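Local coordinates for protein diol-dehydratase (Roseburia inulinivorans, PDB 5I2A) that dehydrates 1,2-propanediol, probably as a B12-independent lyase of the glycyl radical enzyme family, at residues A[57-60]-A[61-65]; A[193-197]-A[198-202]; A[203-206]-A[207-211]; A[531-534]-A[535-538]; A[538-541]-A[542-545]. All coordinates share one frame; numbering follows the deposited sequence.

In the fold
All five contacts are local, each made along one unbroken piece of chain; none crosses or encloses another. Contact 1 lies at the C-terminal end of helix 49-63. Contact 2 turns the loop after helix 171-190 into helix 200-233, at the border with the second subunit, and contact 3 follows on that helix, with Cys-193 resting on Lys-203 and Met-204. Contact 4, later in the chain, forms the short helix 534-537; contact 5, sharing Gly-538 with it, carries the chain toward strand 548-556. Phe-206 of contact 3 packs on both, while Arg-537 and Asp-533 join contact 4 to Gly-544 and Gly-545. Contact 1, its centre about 19 Å from that of contact 3, touches none but packs on helix 200-233.

Contact 1 (A[57-60]-A[61-65]); sequences FEHI and LKNLP
One face of the Phe-57 ring carries Leu-61, whose CD1 lies 3.8 Å from the centroid of the Phe-57 ring as a CH-pi contact shifted toward the rim. One face of the His-59 imidazole carries the amide nitrogen of Asn-63, ND2 standing 3.3 Å from His-59 CE1, and at the ring edge a water lies in plane, 2.7 Å from His-59 ND1. The same water accepts from Lys-62 NZ, while His-59 NE2 bonds Glu-39 of helix 32-43. Asn-63 ND2 also donates to His-59 O (2.9 Å) on a lone pair in the carbonyl plane. With CG beside its own backbone N (chi1 -62°), Asn-63 folds back over the preceding turn, and this bond fixes its amide at 59° to the imidazole. Ile-60 O takes two donors, Leu-64 N at 2.8 Å and Asn-63 N, the second from well above the carbonyl plane. Ile-60 CG2 and Leu-64 CD2 run side by side, 4.1 Å apart. Phe-57 and Leu-61 press on helices 200-233 and 262-279. In sequence, the apolar pairs Phe-57/Leu-61 and Ile-60/Leu-64 bracket the polar ones, in the last turns of an amphipathic helix that ends where Leu-64 leaves helical geometry.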
# COMPACT_ATOMS: atom_id res chain seq x y z
N PHE A 57 9.86 14.55 8.49
CA PHE A 57 9.39 15.37 9.61
C PHE A 57 10.58 15.68 10.50
O PHE A 57 10.79 16.81 10.91
CB PHE A 57 8.29 14.63 10.37
CG PHE A 57 7.61 15.44 11.47
CD1 PHE A 57 7.05 16.68 11.21
CD2 PHE A 57 7.47 14.90 12.74
CE1 PHE A 57 6.39 17.38 12.22
CE2 PHE A 57 6.80 15.58 13.75
CZ PHE A 57 6.26 16.83 13.48
N GLU A 58 11.39 14.66 10.77
CA GLU A 58 12.61 14.86 11.54
C GLU A 58 13.55 15.87 10.87
O GLU A 58 14.04 16.78 11.53
CB GLU A 58 13.32 13.52 11.74
CG GLU A 58 14.74 13.61 12.29
CD GLU A 58 15.39 12.23 12.32
OE1 GLU A 58 15.65 11.69 11.23
OE2 GLU A 58 15.61 11.68 13.41
N HIS A 59 13.76 15.73 9.57
CA HIS A 59 14.69 16.59 8.86
C HIS A 59 14.17 18.03 8.81
O HIS A 59 14.95 18.97 8.91
CB HIS A 59 14.94 16.08 7.46
CG HIS A 59 16.10 16.72 6.77
ND1 HIS A 59 17.39 16.61 7.25
CD2 HIS A 59 16.18 17.44 5.64
CE1 HIS A 59 18.21 17.25 6.44
NE2 HIS A 59 17.50 17.76 5.45
N ILE A 60 12.86 18.18 8.64
CA ILE A 60 12.25 19.49 8.62
C ILE A 60 12.41 20.16 10.00
O ILE A 60 12.84 21.30 10.07
CB ILE A 60 10.75 19.43 8.23
CG1 ILE A 60 10.60 19.01 6.77
CG2 ILE A 60 10.08 20.77 8.44
CD1 ILE A 60 9.27 18.39 6.45
N LEU A 61 12.10 19.46 11.08
CA LEU A 61 12.12 20.10 12.38
C LEU A 61 13.55 20.40 12.85
O LEU A 61 13.78 21.33 13.61
CB LEU A 61 11.38 19.26 13.42
CG LEU A 61 9.86 19.14 13.25
CD1 LEU A 61 9.24 18.43 14.44
CD2 LEU A 61 9.19 20.49 13.04
N LYS A 62 14.52 19.62 12.37
CA LYS A 62 15.92 19.87 12.73
C LYS A 62 16.44 21.14 12.06
O LYS A 62 17.24 21.84 12.65
CB LYS A 62 16.81 18.68 12.35
CG LYS A 62 16.90 17.62 13.42
CD LYS A 62 17.47 16.30 12.89
CE LYS A 62 18.88 16.45 12.33
NZ LYS A 62 19.33 15.21 11.61
N ASN A 63 15.97 21.43 10.86
CA ASN A 63 16.60 22.47 10.04
C ASN A 63 15.77 23.69 9.68
O ASN A 63 16.32 24.68 9.20
CB ASN A 63 17.13 21.84 8.74
CG ASN A 63 18.19 20.77 9.02
OD1 ASN A 63 19.31 21.09 9.38
ND2 ASN A 63 17.82 19.51 8.86
N LEU A 64 14.46 23.62 9.87
CA LEU A 64 13.60 24.74 9.53
C LEU A 64 14.02 25.98 10.33
O LEU A 64 14.24 25.90 11.52
CB LEU A 64 12.15 24.38 9.81
CG LEU A 64 11.05 25.16 9.10
CD1 LEU A 64 11.15 25.00 7.58
CD2 LEU A 64 9.68 24.71 9.63
N PRO A 65 14.19 27.13 9.65
CA PRO A 65 14.55 28.34 10.38
C PRO A 65 13.53 28.63 11.48
O PRO A 65 12.32 28.47 11.27
CB PRO A 65 14.54 29.43 9.31
CG PRO A 65 14.87 28.67 8.03
CD PRO A 65 14.12 27.36 8.19
O HOH W 1 17.81 14.90 9.28

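Contact 2 (A[193-197]-A[198-202]); sequences CHFGD and ADYST
Two type I beta turns, His-194 to Asp-197 and Asp-197 to Tyr-200, share Asp-197 and lead the chain into helix 200-233. The first is closed by Asp-197 N on His-194 O (2.8 Å), the second by Tyr-200 N on Asp-197 O (3.0 Å). This double turn is the N-terminal entry to the helix, with Asp-199 at the N-cap position, though its carboxylate makes no capping bond.

Tyr-200 carries most of the side-chain contact. Its CG lies opposite the backbone N (chi1 -177°), which turns the ring back beneath the first turn. Phe-195 CA stands over one face of the Tyr-200 ring, 3.9 Å from its centroid, in a CH-pi contact. The two aromatic side chains run alongside each other, with planes inclined at 58°, and Tyr-200 OH comes to 3.4 Å from Phe-195 CE1. Cys-193 adds its CB, 3.7 Å from Tyr-200 CD2.

The turns also meet the second subunit and form part of the subunit interface: Phe-195 O accepts from Asn-509 ND2 of that subunit, and Ala-198 O bonds Tyr-516 OH of the same subunit.

Asp-197 also reaches back across its own turn, OD2 accepting an almost straight bond from His-194 N (177°) above the carboxylate plane. A water donates both to Asp-197 OD2 (2.9 Å) and to Asp-199 OD1 (3.0 Å), linking two acidic groups that do not touch.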
# COMPACT_ATOMS: atom_id res chain seq x y z
N CYS A 193 4.96 -7.30 20.02
CA CYS A 193 5.23 -7.75 18.65
C CYS A 193 6.36 -8.78 18.61
O CYS A 193 7.42 -8.56 19.20
CB CYS A 193 5.58 -6.57 17.75
SG CYS A 193 4.41 -5.20 17.86
N HIS A 194 6.14 -9.88 17.91
CA HIS A 194 7.18 -10.91 17.76
C HIS A 194 7.60 -11.04 16.31
O HIS A 194 6.78 -10.88 15.41
CB HIS A 194 6.67 -12.25 18.30
CG HIS A 194 6.25 -12.19 19.73
ND1 HIS A 194 7.15 -12.10 20.77
CD2 HIS A 194 5.03 -12.15 20.29
CE1 HIS A 194 6.50 -12.04 21.91
NE2 HIS A 194 5.21 -12.07 21.65
N PHE A 195 8.89 -11.31 16.10
CA PHE A 195 9.52 -11.32 14.77
C PHE A 195 8.67 -12.02 13.69
O PHE A 195 8.62 -11.56 12.56
CB PHE A 195 10.89 -12.00 14.86
CG PHE A 195 11.91 -11.24 15.68
CD1 PHE A 195 12.16 -9.90 15.44
CD2 PHE A 195 12.60 -11.87 16.71
CE1 PHE A 195 13.10 -9.21 16.19
CE2 PHE A 195 13.53 -11.18 17.47
CZ PHE A 195 13.79 -9.85 17.21
N GLY A 196 8.00 -13.11 14.07
CA GLY A 196 7.23 -13.91 13.14
C GLY A 196 5.77 -13.51 12.92
O GLY A 196 5.11 -14.13 12.08
N ASP A 197 5.28 -12.50 13.64
CA ASP A 197 3.89 -12.04 13.45
C ASP A 197 3.70 -11.60 12.00
O ASP A 197 4.57 -10.96 11.44
CB ASP A 197 3.54 -10.87 14.40
CG ASP A 197 3.60 -11.25 15.88
OD1 ASP A 197 3.61 -12.45 16.20
OD2 ASP A 197 3.66 -10.34 16.72
N ALA A 198 2.56 -11.92 11.41
CA ALA A 198 2.28 -11.57 10.02
C ALA A 198 2.32 -10.05 9.79
O ALA A 198 2.60 -9.62 8.67
CB ALA A 198 0.92 -12.15 9.57
N ASP A 199 2.07 -9.25 10.82
CA ASP A 199 2.11 -7.80 10.65
C ASP A 199 3.35 -7.14 11.28
O ASP A 199 3.37 -5.92 11.46
CB ASP A 199 0.83 -7.15 11.22
CG ASP A 199 0.76 -7.24 12.73
OD1 ASP A 199 1.41 -8.13 13.30
OD2 ASP A 199 0.06 -6.41 13.36
N TYR A 200 4.37 -7.93 11.62
CA TYR A 200 5.50 -7.38 12.35
C TYR A 200 6.22 -6.28 11.55
O TYR A 200 6.49 -5.21 12.08
CB TYR A 200 6.50 -8.47 12.75
CG TYR A 200 7.68 -7.97 13.60
CD1 TYR A 200 8.83 -7.46 13.00
CD2 TYR A 200 7.63 -8.01 14.99
CE1 TYR A 200 9.91 -7.00 13.77
CE2 TYR A 200 8.69 -7.57 15.76
CZ TYR A 200 9.83 -7.07 15.15
OH TYR A 200 10.86 -6.63 15.92
N SER A 201 6.50 -6.53 10.27
CA SER A 201 7.25 -5.56 9.48
C SER A 201 6.58 -4.17 9.45
O SER A 201 7.23 -3.15 9.64
CB SER A 201 7.45 -6.06 8.05
OG SER A 201 8.38 -7.12 7.99
N THR A 202 5.28 -4.16 9.19
CA THR A 202 4.57 -2.91 9.00
C THR A 202 4.21 -2.25 10.34
O THR A 202 4.29 -1.04 10.47
CB THR A 202 3.28 -3.12 8.18
OG1 THR A 202 2.53 -4.20 8.75
CG2 THR A 202 3.63 -3.45 6.70
O HOH W 2 3.05 -7.70 15.77

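Contact 3 (A[203-206]-A[207-211]); sequences KMCF and LESIL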
# COMPACT_ATOMS: atom_id res chain seq x y z
N LYS A 203 3.83 -3.06 11.32
CA LYS A 203 3.52 -2.52 12.64
C LYS A 203 4.76 -1.89 13.25
O LYS A 203 4.72 -0.76 13.75
CB LYS A 203 2.96 -3.61 13.58
CG LYS A 203 2.74 -3.13 15.02
CD LYS A 203 1.74 -4.00 15.80
CE LYS A 203 1.39 -3.37 17.16
NZ LYS A 203 0.48 -4.23 18.00
N MET A 204 5.88 -2.61 13.21
CA MET A 204 7.09 -2.13 13.85
C MET A 204 7.65 -0.93 13.11
O MET A 204 8.16 -0.03 13.74
CB MET A 204 8.14 -3.24 13.95
CG MET A 204 7.83 -4.28 15.03
SD MET A 204 7.86 -3.56 16.70
CE MET A 204 9.43 -2.73 16.62
N CYS A 205 7.55 -0.91 11.78
CA CYS A 205 7.98 0.28 11.05
C CYS A 205 7.18 1.53 11.51
O CYS A 205 7.75 2.59 11.71
CB CYS A 205 7.83 0.09 9.54
SG CYS A 205 8.58 1.41 8.54
N PHE A 206 5.87 1.38 11.65
CA PHE A 206 5.01 2.49 12.08
C PHE A 206 5.38 2.94 13.50
O PHE A 206 5.53 4.13 13.75
CB PHE A 206 3.54 2.09 12.02
CG PHE A 206 2.61 3.11 12.59
CD1 PHE A 206 2.39 4.31 11.94
CD2 PHE A 206 1.94 2.87 13.78
CE1 PHE A 206 1.53 5.26 12.48
CE2 PHE A 206 1.08 3.81 14.32
CZ PHE A 206 0.88 5.01 13.67
N LEU A 207 5.55 1.98 14.40
CA LEU A 207 5.94 2.30 15.78
C LEU A 207 7.32 2.99 15.82
O LEU A 207 7.49 3.95 16.55
CB LEU A 207 5.92 1.04 16.66
CG LEU A 207 4.54 0.39 16.85
CD1 LEU A 207 4.59 -0.85 17.73
CD2 LEU A 207 3.54 1.39 17.43
N GLU A 208 8.29 2.52 15.04
CA GLU A 208 9.60 3.18 15.01
C GLU A 208 9.48 4.59 14.47
O GLU A 208 10.17 5.49 14.93
CB GLU A 208 10.62 2.41 14.15
CG GLU A 208 10.88 0.98 14.57
CD GLU A 208 11.91 0.86 15.67
OE1 GLU A 208 12.29 1.89 16.27
OE2 GLU A 208 12.36 -0.29 15.91
N SER A 209 8.61 4.76 13.48
CA SER A 209 8.34 6.07 12.90
C SER A 209 7.79 7.06 13.93
O SER A 209 8.11 8.24 13.89
CB SER A 209 7.34 5.95 11.74
OG SER A 209 7.92 5.23 10.68
N ILE A 210 6.96 6.57 14.84
CA ILE A 210 6.46 7.43 15.91
C ILE A 210 7.61 7.90 16.80
O ILE A 210 7.69 9.08 17.14
CB ILE A 210 5.40 6.72 16.75
CG1 ILE A 210 4.14 6.47 15.92
CG2 ILE A 210 5.08 7.56 18.00
CD1 ILE A 210 3.03 5.66 16.67
N LEU A 211 8.50 6.98 17.18
CA LEU A 211 9.63 7.33 18.04
C LEU A 211 10.46 8.46 17.41
O LEU A 211 10.77 9.46 18.05
CB LEU A 211 10.52 6.10 18.31
CG LEU A 211 9.90 4.98 19.14
CD1 LEU A 211 10.91 3.86 19.40
CD2 LEU A 211 9.34 5.52 20.46
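Lys-203 lays its extended chain obliquely across Leu-207, with CG 4.0 Å from Leu-207 CD1, while its backbone O accepts from Leu-207 N. Its ammonium group reaches past this pair to a salt bridge with Glu-189 and a bond to the carbonyl of Lys-536. Met-204 O accepts from Glu-208 N at 2.9 Å. The Met-204 chain is bent at chi2 and chi3, which brings CE to 3.9 Å from Glu-208 OE2; the two side chains cross rather than run together. These are the i to i+4 pairs of a regular alpha helix, the beginning of the long helix 200-233, whose side chains meet helices 49-63 and 171-190. Cys-205 O is gripped twice: Ser-209 N donates from one face of the carbonyl plane (2.9 Å) and Ser-209 OG from the opposite face (2.8 Å). The serine can do this because OG lies beside its backbone N, chi1 -66°, and so folds back along the helix; the hydroxyl, packed near Met-51 and Ala-54 of helix 49-63, also has a weak bond to Val-50 O. Phe-206 turns one face to Ile-210: CG1 lies over the ring near its rim, and Ile-210 CD1 touches Phe-206 CE2 at 3.6 Å.

Contact 4 (A[531-534]-A[535-538]); sequences VDDC and IKRG
Asp-533 lies beside Lys-536, both side chains pointing the same way, and overlaps Arg-537 with its CB, 3.9 Å from Arg-537 NE. Its carboxylate makes a long salt bridge, OD1 to Lys-536 NZ at 3.8 Å. Two waters do more of the joining. One donates to Asp-533 OD1 (2.9 Å) and accepts from Lys-536 N, a bridge from the N-cap residue to an N-H of the first turn. The other donates to Asp-533 OD2 and lies in plane at the edge of the guanidinium, 2.9 Å from Arg-537 NE. Arg-537 is extended from CG to NE and passes Asp-533 on the way to the carbonyl of Gly-544, which its NH1 binds. Asp-533 follows a cis peptide bond, and its O accepts from Arg-537 N at 3.0 Å. A third water links Val-531 O to Ile-535 N. Cys-534 and Ile-535 turn inward to Phe-206 and Ile-210 of helix 200-233, so the charged residues keep to the outer side. At the far end Gly-538 has a positive phi (73°), and its N bonds Ile-535 O weakly (3.3 Å), while Met-539 N bonds Cys-534 O: a Schellman motif closing the single-turn helix 534-537.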
# COMPACT_ATOMS: atom_id res chain seq x y z
N VAL A 531 -3.68 9.85 18.58
CA VAL A 531 -5.07 9.45 18.34
C VAL A 531 -5.24 7.94 18.56
O VAL A 531 -4.57 7.16 17.90
CB VAL A 531 -5.51 9.80 16.88
CG1 VAL A 531 -6.91 9.26 16.60
CG2 VAL A 531 -5.43 11.29 16.60
N ASP A 532 -6.13 7.54 19.47
CA ASP A 532 -6.46 6.11 19.63
C ASP A 532 -7.15 5.61 18.35
O ASP A 532 -8.00 6.32 17.81
CB ASP A 532 -7.40 5.86 20.81
CG ASP A 532 -6.82 6.29 22.14
OD1 ASP A 532 -5.59 6.44 22.27
OD2 ASP A 532 -7.62 6.47 23.06
N ASP A 533 -6.85 4.40 17.89
CA ASP A 533 -5.99 3.42 18.55
C ASP A 533 -4.77 3.09 17.69
O ASP A 533 -4.43 1.91 17.50
CB ASP A 533 -6.76 2.12 18.80
CG ASP A 533 -7.07 1.87 20.26
OD1 ASP A 533 -6.32 2.37 21.13
OD2 ASP A 533 -8.06 1.18 20.54
N CYS A 534 -4.14 4.12 17.14
CA CYS A 534 -3.11 3.90 16.13
C CYS A 534 -1.93 3.06 16.64
O CYS A 534 -1.49 2.14 15.98
CB CYS A 534 -2.65 5.25 15.59
SG CYS A 534 -3.99 6.13 14.75
N ILE A 535 -1.46 3.37 17.84
CA ILE A 535 -0.31 2.68 18.42
C ILE A 535 -0.60 1.19 18.58
O ILE A 535 0.16 0.34 18.13
CB ILE A 535 0.09 3.31 19.77
CG1 ILE A 535 0.85 4.61 19.53
CG2 ILE A 535 0.93 2.34 20.61
CD1 ILE A 535 0.96 5.49 20.75
N LYS A 536 -1.74 0.87 19.19
CA LYS A 536 -2.13 -0.51 19.41
C LYS A 536 -2.37 -1.28 18.10
O LYS A 536 -2.02 -2.45 17.99
CB LYS A 536 -3.38 -0.55 20.28
CG LYS A 536 -3.87 -1.93 20.64
CD LYS A 536 -5.08 -1.82 21.57
CE LYS A 536 -4.75 -0.92 22.76
NZ LYS A 536 -5.95 -0.57 23.57
N ARG A 537 -2.97 -0.63 17.11
CA ARG A 537 -3.27 -1.30 15.85
C ARG A 537 -2.06 -1.37 14.94
O ARG A 537 -2.02 -2.16 14.02
CB ARG A 537 -4.43 -0.61 15.13
CG ARG A 537 -5.75 -0.74 15.89
CD ARG A 537 -6.87 -0.00 15.19
NE ARG A 537 -8.12 -0.15 15.92
CZ ARG A 537 -9.26 0.42 15.56
NH1 ARG A 537 -9.33 1.18 14.47
NH2 ARG A 537 -10.34 0.23 16.30
N GLY A 538 -1.07 -0.53 15.21
CA GLY A 538 0.13 -0.49 14.40
C GLY A 538 -0.07 0.14 13.04
O GLY A 538 0.63 -0.21 12.10
O HOH W 3 -2.23 6.17 19.14
O HOH W 4 -3.48 2.76 20.73
O HOH W 5 -8.15 -1.23 18.63

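Contact 5 (A[538-541]-A[542-545]); sequences GMSA and QEGG
The tight turn in the loop between helix 534-537 and strand 548-556 is closed by Ser-540 O, which accepts from Glu-543 N at 3.0 Å and from Gly-545 N at 3.0 Å. The two donors reach that oxygen from opposite faces of its carbonyl plane. The extended side chain of Glu-543 reaches back over the start of the turn: its OE1 takes Ser-540 OG (2.7 Å) on the anti lone pair and Ser-540 N (3.1 Å) 34° out of the carboxylate plane. Two donors of Ser-540 thus hold OE1 of the carboxylate, which would probably stay ionised. The serine can offer both because OG sits between its backbone N and carbonyl carbon, chi1 75°; the same OG weakly accepts from Gln-542 N. The buried Gln-542 amide bonds Leu-524 N through OE1 and Glu-527 of helix 525-529 through NE2. Met-539 lies against the glycines, with CG 3.7 Å from Gly-545 CA and CE only 3.1 Å from Glu-543 O, a tight approach. Gly-544 has a positive phi, and Gly-545 bonds Asp-533 through the backbone. The whole is a compact turn with glycines at 544 and 545, leading from the Schellman-ended helix to strand 548-556.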
# COMPACT_ATOMS: atom_id res chain seq x y z
N GLY A 538 -1.07 -0.53 15.21
CA GLY A 538 0.13 -0.49 14.40
C GLY A 538 -0.07 0.14 13.04
O GLY A 538 0.63 -0.21 12.10
N MET A 539 -1.02 1.06 12.92
CA MET A 539 -1.25 1.75 11.65
C MET A 539 -1.66 3.20 11.87
O MET A 539 -2.23 3.54 12.89
CB MET A 539 -2.31 1.03 10.81
CG MET A 539 -3.62 0.81 11.55
SD MET A 539 -4.47 -0.65 10.95
CE MET A 539 -5.57 0.08 9.76
N SER A 540 -1.37 4.04 10.88
CA SER A 540 -1.66 5.45 10.95
C SER A 540 -3.15 5.73 10.92
O SER A 540 -3.97 4.88 10.52
CB SER A 540 -0.98 6.18 9.78
OG SER A 540 -1.66 5.94 8.58
N ALA A 541 -3.51 6.93 11.34
CA ALA A 541 -4.89 7.36 11.31
C ALA A 541 -5.38 7.42 9.87
O ALA A 541 -6.57 7.31 9.59
CB ALA A 541 -5.03 8.73 11.98
N GLN A 542 -4.44 7.61 8.94
CA GLN A 542 -4.79 7.76 7.54
C GLN A 542 -5.11 6.39 6.91
O GLN A 542 -5.66 6.33 5.82
CB GLN A 542 -3.66 8.46 6.77
CG GLN A 542 -3.40 9.91 7.22
CD GLN A 542 -2.86 10.02 8.64
OE1 GLN A 542 -1.97 9.28 9.03
NE2 GLN A 542 -3.44 10.93 9.42
N GLU A 543 -4.80 5.31 7.64
CA GLU A 543 -5.02 3.93 7.18
C GLU A 543 -6.14 3.17 7.90
O GLU A 543 -6.44 2.05 7.52
CB GLU A 543 -3.73 3.11 7.34
CG GLU A 543 -2.63 3.55 6.43
CD GLU A 543 -1.30 2.99 6.85
OE1 GLU A 543 -0.73 3.49 7.85
OE2 GLU A 543 -0.83 2.04 6.20
N GLY A 544 -6.71 3.75 8.95
CA GLY A 544 -7.74 3.05 9.71
C GLY A 544 -7.40 2.82 11.18
O GLY A 544 -8.16 2.18 11.90
N GLY A 545 -6.27 3.35 11.64
CA GLY A 545 -5.90 3.24 13.04
C GLY A 545 -6.82 3.87 14.08
O GLY A 545 -6.86 3.42 15.24